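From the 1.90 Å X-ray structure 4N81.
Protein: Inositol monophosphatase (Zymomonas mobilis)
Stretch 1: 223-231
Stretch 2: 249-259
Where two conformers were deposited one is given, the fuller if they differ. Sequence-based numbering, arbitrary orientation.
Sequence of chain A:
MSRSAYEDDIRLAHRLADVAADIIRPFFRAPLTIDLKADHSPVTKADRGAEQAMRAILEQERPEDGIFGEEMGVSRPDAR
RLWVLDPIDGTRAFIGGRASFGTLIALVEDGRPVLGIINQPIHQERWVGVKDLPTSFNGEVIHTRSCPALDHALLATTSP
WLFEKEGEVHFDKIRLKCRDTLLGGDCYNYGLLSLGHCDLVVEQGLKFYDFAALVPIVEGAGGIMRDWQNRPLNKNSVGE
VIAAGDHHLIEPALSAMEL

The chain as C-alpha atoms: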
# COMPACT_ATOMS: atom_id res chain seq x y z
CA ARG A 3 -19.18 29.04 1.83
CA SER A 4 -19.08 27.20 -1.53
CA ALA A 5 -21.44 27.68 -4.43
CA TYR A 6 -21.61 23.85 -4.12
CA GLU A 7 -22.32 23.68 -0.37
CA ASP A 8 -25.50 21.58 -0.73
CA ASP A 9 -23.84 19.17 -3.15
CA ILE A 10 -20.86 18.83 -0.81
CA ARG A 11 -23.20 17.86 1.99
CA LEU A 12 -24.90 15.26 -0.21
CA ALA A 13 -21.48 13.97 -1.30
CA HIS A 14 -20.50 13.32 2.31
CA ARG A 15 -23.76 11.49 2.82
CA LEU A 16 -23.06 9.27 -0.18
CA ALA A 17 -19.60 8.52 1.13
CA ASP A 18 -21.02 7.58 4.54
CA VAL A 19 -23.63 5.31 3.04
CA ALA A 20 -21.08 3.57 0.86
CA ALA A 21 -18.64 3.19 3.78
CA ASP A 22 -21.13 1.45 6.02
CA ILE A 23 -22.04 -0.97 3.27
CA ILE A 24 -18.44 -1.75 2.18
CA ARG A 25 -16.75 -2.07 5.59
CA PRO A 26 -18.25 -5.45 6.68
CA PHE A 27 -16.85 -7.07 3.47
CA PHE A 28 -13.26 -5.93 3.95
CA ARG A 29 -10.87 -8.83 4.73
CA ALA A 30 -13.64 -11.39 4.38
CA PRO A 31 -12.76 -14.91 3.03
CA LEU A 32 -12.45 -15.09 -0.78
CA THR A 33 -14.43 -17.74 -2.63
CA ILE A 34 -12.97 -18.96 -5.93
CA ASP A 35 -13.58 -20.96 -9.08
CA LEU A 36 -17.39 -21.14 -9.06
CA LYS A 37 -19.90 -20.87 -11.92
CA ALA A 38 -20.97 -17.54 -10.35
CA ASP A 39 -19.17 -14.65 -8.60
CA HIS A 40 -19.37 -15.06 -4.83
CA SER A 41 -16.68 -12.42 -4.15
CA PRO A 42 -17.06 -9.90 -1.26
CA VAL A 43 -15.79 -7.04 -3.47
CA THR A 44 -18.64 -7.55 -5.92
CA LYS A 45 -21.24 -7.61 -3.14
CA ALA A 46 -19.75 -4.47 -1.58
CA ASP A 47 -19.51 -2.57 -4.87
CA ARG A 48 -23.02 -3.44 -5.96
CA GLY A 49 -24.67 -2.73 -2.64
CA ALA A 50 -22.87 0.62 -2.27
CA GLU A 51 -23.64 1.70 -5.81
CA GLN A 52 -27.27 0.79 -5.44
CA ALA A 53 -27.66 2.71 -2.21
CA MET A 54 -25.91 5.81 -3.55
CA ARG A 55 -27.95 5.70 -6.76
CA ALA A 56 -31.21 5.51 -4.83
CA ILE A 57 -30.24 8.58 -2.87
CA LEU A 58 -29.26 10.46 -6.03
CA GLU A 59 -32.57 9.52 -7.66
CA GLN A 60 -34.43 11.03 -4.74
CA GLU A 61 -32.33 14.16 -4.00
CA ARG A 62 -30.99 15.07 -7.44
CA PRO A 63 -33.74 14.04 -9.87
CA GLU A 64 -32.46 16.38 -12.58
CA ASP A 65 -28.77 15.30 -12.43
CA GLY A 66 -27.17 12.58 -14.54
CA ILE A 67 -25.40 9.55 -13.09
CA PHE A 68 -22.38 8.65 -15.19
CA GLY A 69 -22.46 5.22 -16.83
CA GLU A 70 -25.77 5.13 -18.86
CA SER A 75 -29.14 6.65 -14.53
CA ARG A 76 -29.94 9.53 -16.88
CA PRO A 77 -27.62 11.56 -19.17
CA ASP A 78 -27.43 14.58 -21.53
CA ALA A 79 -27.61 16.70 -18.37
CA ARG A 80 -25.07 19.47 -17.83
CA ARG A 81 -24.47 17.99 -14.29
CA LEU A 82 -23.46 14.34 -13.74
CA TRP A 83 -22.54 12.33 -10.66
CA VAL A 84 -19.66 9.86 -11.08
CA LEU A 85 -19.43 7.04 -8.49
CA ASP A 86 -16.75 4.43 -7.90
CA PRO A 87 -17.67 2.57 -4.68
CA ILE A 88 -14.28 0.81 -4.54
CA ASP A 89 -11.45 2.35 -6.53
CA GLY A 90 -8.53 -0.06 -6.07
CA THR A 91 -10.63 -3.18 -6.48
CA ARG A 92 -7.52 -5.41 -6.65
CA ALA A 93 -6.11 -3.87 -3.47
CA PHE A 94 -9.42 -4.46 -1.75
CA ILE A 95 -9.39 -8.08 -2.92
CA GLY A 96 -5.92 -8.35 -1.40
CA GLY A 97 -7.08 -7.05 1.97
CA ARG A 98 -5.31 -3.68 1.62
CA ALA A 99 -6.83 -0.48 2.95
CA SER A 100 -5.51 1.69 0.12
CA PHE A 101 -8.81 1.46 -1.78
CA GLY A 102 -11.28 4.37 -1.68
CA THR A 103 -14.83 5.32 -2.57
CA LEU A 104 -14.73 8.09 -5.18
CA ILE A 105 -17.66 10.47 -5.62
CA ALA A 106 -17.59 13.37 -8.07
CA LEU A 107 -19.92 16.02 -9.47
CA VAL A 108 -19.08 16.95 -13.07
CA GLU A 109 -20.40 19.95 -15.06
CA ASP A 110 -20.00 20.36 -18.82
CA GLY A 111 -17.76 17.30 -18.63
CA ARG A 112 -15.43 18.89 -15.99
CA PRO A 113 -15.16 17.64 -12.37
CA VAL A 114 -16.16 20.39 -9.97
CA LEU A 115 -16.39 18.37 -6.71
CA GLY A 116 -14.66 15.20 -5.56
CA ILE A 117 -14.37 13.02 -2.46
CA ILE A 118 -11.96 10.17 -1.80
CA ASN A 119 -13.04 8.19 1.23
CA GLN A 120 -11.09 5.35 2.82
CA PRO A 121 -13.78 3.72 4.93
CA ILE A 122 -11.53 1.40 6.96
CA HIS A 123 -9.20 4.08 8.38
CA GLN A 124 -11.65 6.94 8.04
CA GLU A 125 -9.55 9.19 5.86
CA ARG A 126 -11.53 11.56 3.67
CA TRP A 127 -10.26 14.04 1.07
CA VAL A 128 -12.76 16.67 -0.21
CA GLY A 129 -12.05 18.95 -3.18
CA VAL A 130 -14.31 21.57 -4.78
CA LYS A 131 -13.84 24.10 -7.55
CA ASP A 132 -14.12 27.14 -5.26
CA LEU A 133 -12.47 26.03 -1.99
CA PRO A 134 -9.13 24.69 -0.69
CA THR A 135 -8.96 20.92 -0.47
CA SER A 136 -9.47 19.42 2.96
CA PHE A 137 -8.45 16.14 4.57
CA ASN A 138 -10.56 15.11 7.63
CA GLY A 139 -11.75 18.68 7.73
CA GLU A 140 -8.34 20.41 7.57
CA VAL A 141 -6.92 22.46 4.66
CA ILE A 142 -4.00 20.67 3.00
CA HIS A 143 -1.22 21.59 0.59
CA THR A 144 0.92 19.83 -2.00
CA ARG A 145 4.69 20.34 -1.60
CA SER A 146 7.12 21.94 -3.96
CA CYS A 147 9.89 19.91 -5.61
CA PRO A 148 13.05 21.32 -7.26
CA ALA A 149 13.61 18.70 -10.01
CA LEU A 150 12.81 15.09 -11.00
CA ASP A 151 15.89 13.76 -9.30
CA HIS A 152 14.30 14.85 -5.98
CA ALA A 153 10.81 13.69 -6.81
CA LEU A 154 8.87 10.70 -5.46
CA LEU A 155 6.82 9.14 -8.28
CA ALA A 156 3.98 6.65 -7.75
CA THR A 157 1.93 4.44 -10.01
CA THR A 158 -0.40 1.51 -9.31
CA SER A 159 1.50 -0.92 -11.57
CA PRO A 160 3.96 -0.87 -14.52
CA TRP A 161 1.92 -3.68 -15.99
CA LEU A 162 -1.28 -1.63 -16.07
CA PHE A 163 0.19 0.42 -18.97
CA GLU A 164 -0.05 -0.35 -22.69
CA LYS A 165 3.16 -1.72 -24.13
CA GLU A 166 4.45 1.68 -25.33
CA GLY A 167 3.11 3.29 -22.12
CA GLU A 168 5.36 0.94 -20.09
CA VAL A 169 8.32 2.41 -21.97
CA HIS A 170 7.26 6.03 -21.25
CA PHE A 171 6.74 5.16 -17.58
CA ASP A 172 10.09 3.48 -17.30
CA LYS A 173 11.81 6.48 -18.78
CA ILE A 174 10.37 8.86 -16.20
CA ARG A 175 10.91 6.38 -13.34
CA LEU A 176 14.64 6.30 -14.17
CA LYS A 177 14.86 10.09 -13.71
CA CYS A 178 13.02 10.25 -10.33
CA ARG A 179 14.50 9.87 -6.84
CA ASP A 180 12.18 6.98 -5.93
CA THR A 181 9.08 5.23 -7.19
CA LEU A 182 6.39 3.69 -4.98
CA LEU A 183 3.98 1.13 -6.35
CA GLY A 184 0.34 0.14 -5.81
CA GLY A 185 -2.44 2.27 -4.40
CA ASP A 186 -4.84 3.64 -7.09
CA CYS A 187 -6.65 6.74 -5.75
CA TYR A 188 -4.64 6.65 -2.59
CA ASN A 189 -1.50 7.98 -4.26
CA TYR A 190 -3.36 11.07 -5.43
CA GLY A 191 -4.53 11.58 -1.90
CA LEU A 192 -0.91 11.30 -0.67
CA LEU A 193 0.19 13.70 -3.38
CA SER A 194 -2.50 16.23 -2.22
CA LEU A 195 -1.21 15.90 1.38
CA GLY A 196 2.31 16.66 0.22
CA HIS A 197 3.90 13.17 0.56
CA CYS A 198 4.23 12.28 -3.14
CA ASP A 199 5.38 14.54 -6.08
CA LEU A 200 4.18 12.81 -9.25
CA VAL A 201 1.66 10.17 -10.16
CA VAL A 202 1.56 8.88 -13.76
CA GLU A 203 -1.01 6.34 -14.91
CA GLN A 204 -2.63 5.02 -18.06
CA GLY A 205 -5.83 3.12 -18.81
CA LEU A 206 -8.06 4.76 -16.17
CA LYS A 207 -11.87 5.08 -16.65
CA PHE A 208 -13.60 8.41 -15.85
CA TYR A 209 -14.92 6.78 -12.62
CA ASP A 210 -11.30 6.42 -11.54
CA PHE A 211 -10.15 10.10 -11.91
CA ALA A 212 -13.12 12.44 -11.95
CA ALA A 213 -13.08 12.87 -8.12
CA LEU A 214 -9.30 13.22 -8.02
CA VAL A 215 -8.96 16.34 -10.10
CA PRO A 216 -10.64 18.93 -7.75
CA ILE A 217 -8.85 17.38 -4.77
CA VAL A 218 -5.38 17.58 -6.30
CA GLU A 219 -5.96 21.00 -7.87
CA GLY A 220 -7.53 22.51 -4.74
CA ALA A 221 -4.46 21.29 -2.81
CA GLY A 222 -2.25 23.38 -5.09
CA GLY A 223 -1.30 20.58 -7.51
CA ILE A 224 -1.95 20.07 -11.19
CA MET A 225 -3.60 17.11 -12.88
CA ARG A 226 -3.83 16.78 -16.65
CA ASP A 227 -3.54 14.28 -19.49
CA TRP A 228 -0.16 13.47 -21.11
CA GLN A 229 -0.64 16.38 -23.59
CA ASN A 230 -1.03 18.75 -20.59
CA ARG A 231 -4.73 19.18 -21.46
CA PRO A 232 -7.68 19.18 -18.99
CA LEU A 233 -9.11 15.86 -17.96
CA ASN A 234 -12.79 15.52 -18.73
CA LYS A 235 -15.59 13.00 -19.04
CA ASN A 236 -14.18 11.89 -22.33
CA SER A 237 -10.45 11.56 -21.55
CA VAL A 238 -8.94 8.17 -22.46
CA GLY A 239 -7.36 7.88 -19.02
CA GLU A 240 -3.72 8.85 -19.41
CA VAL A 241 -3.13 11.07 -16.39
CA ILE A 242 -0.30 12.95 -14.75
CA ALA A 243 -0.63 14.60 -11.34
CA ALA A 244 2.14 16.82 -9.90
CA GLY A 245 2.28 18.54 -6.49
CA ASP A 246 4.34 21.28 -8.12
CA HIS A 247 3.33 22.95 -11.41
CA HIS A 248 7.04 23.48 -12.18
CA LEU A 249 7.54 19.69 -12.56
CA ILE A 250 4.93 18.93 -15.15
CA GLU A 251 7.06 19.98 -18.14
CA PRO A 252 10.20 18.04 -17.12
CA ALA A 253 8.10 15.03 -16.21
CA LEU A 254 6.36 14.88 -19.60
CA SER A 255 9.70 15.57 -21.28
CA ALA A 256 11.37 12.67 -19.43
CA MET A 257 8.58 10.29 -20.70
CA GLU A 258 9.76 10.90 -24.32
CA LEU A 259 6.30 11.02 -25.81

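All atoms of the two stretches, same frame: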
# COMPACT_ATOMS: atom_id res chain seq x y z
N GLY A 223 -1.95 21.39 -6.47
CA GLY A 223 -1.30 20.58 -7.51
C GLY A 223 -1.88 20.79 -8.90
O GLY A 223 -2.66 21.70 -9.17
N ILE A 224 -1.45 19.93 -9.83
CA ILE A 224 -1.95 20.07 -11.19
C ILE A 224 -2.20 18.63 -11.66
O ILE A 224 -1.45 17.72 -11.34
CB ILE A 224 -0.94 20.80 -12.11
CG1 ILE A 224 -1.41 20.83 -13.57
CG2 ILE A 224 0.46 20.14 -12.07
CD1 ILE A 224 -0.58 21.97 -14.36
N MET A 225 -3.28 18.43 -12.41
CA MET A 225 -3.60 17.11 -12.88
C MET A 225 -4.19 17.25 -14.28
O MET A 225 -5.18 17.96 -14.48
CB MET A 225 -4.57 16.43 -11.90
CG MET A 225 -4.80 14.98 -12.24
SD MET A 225 -5.63 14.16 -10.83
CE MET A 225 -5.99 12.66 -11.69
N ARG A 226 -3.51 16.61 -15.25
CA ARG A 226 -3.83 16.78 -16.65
C ARG A 226 -3.67 15.45 -17.38
O ARG A 226 -3.23 14.46 -16.80
CB ARG A 226 -2.82 17.75 -17.29
CG ARG A 226 -2.72 19.15 -16.63
CD ARG A 226 -3.89 19.99 -17.09
NE ARG A 226 -4.06 21.18 -16.27
CZ ARG A 226 -3.38 22.31 -16.43
NH1 ARG A 226 -2.47 22.43 -17.41
NH2 ARG A 226 -3.64 23.33 -15.61
N ASP A 227 -3.98 15.43 -18.69
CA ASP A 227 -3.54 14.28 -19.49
C ASP A 227 -2.08 14.44 -19.93
O ASP A 227 -1.40 15.37 -19.50
CB ASP A 227 -4.48 13.94 -20.66
CG ASP A 227 -4.48 14.99 -21.77
OD1 ASP A 227 -5.46 14.97 -22.56
OD2 ASP A 227 -3.52 15.79 -21.89
N TRP A 228 -1.60 13.49 -20.74
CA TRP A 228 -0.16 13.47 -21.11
C TRP A 228 0.18 14.52 -22.20
O TRP A 228 1.34 14.69 -22.56
CB TRP A 228 0.27 12.06 -21.59
CG TRP A 228 0.23 11.02 -20.50
CD1 TRP A 228 -0.12 11.20 -19.15
CD2 TRP A 228 0.59 9.65 -20.64
NE1 TRP A 228 0.01 9.99 -18.47
CE2 TRP A 228 0.43 9.03 -19.37
CE3 TRP A 228 1.01 8.88 -21.73
CZ2 TRP A 228 0.71 7.66 -19.17
CZ3 TRP A 228 1.29 7.51 -21.53
CH2 TRP A 228 1.14 6.93 -20.25
N GLN A 229 -0.83 15.19 -22.75
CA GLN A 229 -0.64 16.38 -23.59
C GLN A 229 -0.79 17.70 -22.82
O GLN A 229 -0.91 18.77 -23.43
CB GLN A 229 -1.63 16.36 -24.78
CG GLN A 229 -1.26 15.30 -25.89
CD GLN A 229 -1.56 13.89 -25.43
OE1 GLN A 229 -2.70 13.60 -25.04
NE2 GLN A 229 -0.55 13.01 -25.48
N ASN A 230 -0.82 17.60 -21.49
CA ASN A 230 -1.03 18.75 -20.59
C ASN A 230 -2.40 19.42 -20.81
O ASN A 230 -2.56 20.61 -20.54
CB ASN A 230 0.07 19.83 -20.75
CG ASN A 230 0.05 20.85 -19.59
OD1 ASN A 230 -0.22 20.48 -18.45
ND2 ASN A 230 0.29 22.12 -19.90
N ARG A 231 -3.37 18.65 -21.29
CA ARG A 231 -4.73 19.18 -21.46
C ARG A 231 -5.63 18.81 -20.27
O ARG A 231 -5.35 17.85 -19.56
CB ARG A 231 -5.34 18.63 -22.77
CG ARG A 231 -4.63 19.16 -24.05
CD ARG A 231 -5.17 18.46 -25.34
NE ARG A 231 -4.49 19.06 -26.50
CZ ARG A 231 -4.85 20.16 -27.13
NH1 ARG A 231 -5.99 20.82 -26.84
NH2 ARG A 231 -4.06 20.61 -28.12
N LEU A 249 7.05 21.00 -12.17
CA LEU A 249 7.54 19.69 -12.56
C LEU A 249 6.77 19.08 -13.71
O LEU A 249 7.19 18.03 -14.23
CB LEU A 249 7.51 18.70 -11.35
CG LEU A 249 8.90 18.21 -10.92
CD1 LEU A 249 9.91 19.33 -10.86
CD2 LEU A 249 8.81 17.50 -9.58
N ILE A 250 5.65 19.69 -14.14
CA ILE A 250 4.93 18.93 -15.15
C ILE A 250 5.67 18.92 -16.49
O ILE A 250 5.73 17.90 -17.15
CB ILE A 250 3.43 19.37 -15.27
CG1 ILE A 250 2.71 18.56 -16.36
CG2 ILE A 250 3.32 20.83 -15.61
CD1 ILE A 250 1.21 18.39 -16.01
N GLU A 251 6.26 20.04 -16.90
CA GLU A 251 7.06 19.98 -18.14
C GLU A 251 8.26 18.99 -18.15
O GLU A 251 8.40 18.21 -19.10
CB GLU A 251 7.52 21.39 -18.58
CG GLU A 251 8.04 21.45 -20.00
CD GLU A 251 9.50 21.00 -20.11
OE1 GLU A 251 9.89 20.47 -21.19
OE2 GLU A 251 10.25 21.17 -19.12
N PRO A 252 9.14 19.05 -17.13
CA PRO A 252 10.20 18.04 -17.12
C PRO A 252 9.71 16.61 -17.02
O PRO A 252 10.32 15.75 -17.63
CB PRO A 252 11.06 18.41 -15.88
CG PRO A 252 10.28 19.40 -15.14
CD PRO A 252 9.32 20.08 -16.08
N ALA A 253 8.62 16.36 -16.30
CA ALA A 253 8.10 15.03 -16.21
C ALA A 253 7.63 14.52 -17.58
O ALA A 253 8.00 13.41 -18.02
CB ALA A 253 6.90 14.98 -15.17
N LEU A 254 6.86 15.33 -18.28
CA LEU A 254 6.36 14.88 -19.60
C LEU A 254 7.54 14.74 -20.56
O LEU A 254 7.61 13.80 -21.32
CB LEU A 254 5.30 15.85 -20.13
CG LEU A 254 3.98 15.84 -19.36
CD1 LEU A 254 3.04 16.98 -19.89
CD2 LEU A 254 3.26 14.48 -19.43
N SER A 255 8.49 15.67 -20.47
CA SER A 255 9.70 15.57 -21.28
C SER A 255 10.44 14.23 -21.05
O SER A 255 10.81 13.54 -21.99
CB SER A 255 10.66 16.70 -20.90
OG SER A 255 10.24 17.92 -21.46
N ALA A 256 10.62 13.88 -19.78
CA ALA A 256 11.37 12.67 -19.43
C ALA A 256 10.69 11.38 -20.00
O ALA A 256 11.34 10.38 -20.29
CB ALA A 256 11.45 12.55 -17.89
N MET A 257 9.37 11.40 -20.13
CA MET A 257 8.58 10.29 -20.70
C MET A 257 8.84 10.04 -22.20
O MET A 257 8.53 8.95 -22.70
CB MET A 257 7.07 10.53 -20.43
CG MET A 257 6.72 10.34 -18.98
SD MET A 257 5.04 10.85 -18.59
CE MET A 257 4.14 9.50 -19.35
N GLU A 258 9.40 11.03 -22.89
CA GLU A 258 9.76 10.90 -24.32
C GLU A 258 8.56 10.47 -25.17
O GLU A 258 8.55 9.43 -25.82
CB GLU A 258 10.96 9.94 -24.52
CG GLU A 258 12.23 10.56 -23.89
CD GLU A 258 13.46 9.67 -24.06
OE1 GLU A 258 13.51 8.93 -25.07
OE2 GLU A 258 14.33 9.67 -23.16
N LEU A 259 7.52 11.29 -25.11
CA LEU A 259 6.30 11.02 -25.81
C LEU A 259 6.41 11.56 -27.28
O LEU A 259 5.47 11.17 -27.98
CB LEU A 259 5.15 11.69 -25.09
CG LEU A 259 4.91 11.21 -23.63
CD1 LEU A 259 4.23 12.30 -22.73
CD2 LEU A 259 4.11 9.91 -23.64

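A short strand, Ile224 to Arg226, runs into a tight turn, and a C-terminal helix runs beside both, in roughly the same direction. The helix passes Ile224 at Ile250, with CA atoms 8.0 Å apart, and comes closer at the turn, where the CA atoms of Trp228 and Leu254 are 6.8 Å apart. No hydrogen bond crosses between the stretches, so fit of shape carries the contact, with 389 Å² buried in all. The first rule is spacing: Ile250, Leu254 and Met257 stand three or four residues apart, one helical turn each, and all point CA-to-CB toward the other stretch. Ala253 and Ala256 lie out of its reach.

The turn is braced from within. It is a type I turn from Asp227 to Asn230, closed by Asn230 N to Asp227 O at 3.0 Å. The CA-to-CB bond of Asp227 points away from the helix, and its OD2 accepts from Gln229 N and from Arg231 N, each at 2.9 Å. Asp227 N also donates to Arg231 O at 2.9 Å. These bonds hold the turn in shape, and Trp228 and Asn230 meet the helix.

Ile250 is the bump at the strand end. Its CG2 meets Ile224 CD1 at 4.3 Å, a loose apolar touch, while its CD1 rests against Arg226 and Asn230, 4.1 Å from Arg226 CG and 3.5 Å from Asn230 OD1. The latter two residues are themselves joined by a weak hydrogen bond, Arg226 NH1 to Asn230 OD1 at 3.2 Å, so the methyl packs against the aliphatic part of an arginine and an amide oxygen that already has a partner.

Leu254 comes next, its forked end set against the turn. CD1 lies 4.2 Å from Asn230 CB, and CD2 lies 3.7 Å from Trp228 O and 4.4 Å from Trp228 CB. CD1 alone reaches both turn residues, since it also lies 3.9 Å from Trp228 O; CD2 adds to the contact with Trp228.

Trp228 gives the largest surface to the contact, and its flat ring is met by the tail of the helix. Met257 swings CE over one face, 3.7 Å from the centroid of the six-membered ring and only 8° off its normal, a CH-pi contact in which a polarized methyl sits on the electron-rich ring. Beyond the helix, Glu258 takes a positive phi, and the chain then offers Leu259, whose CD2 approaches Trp228 CE3 obliquely at 3.8 Å, while CD1 lies 3.8 Å from Trp228 O. The indole nitrogen NE1 is satisfied elsewhere in the structure.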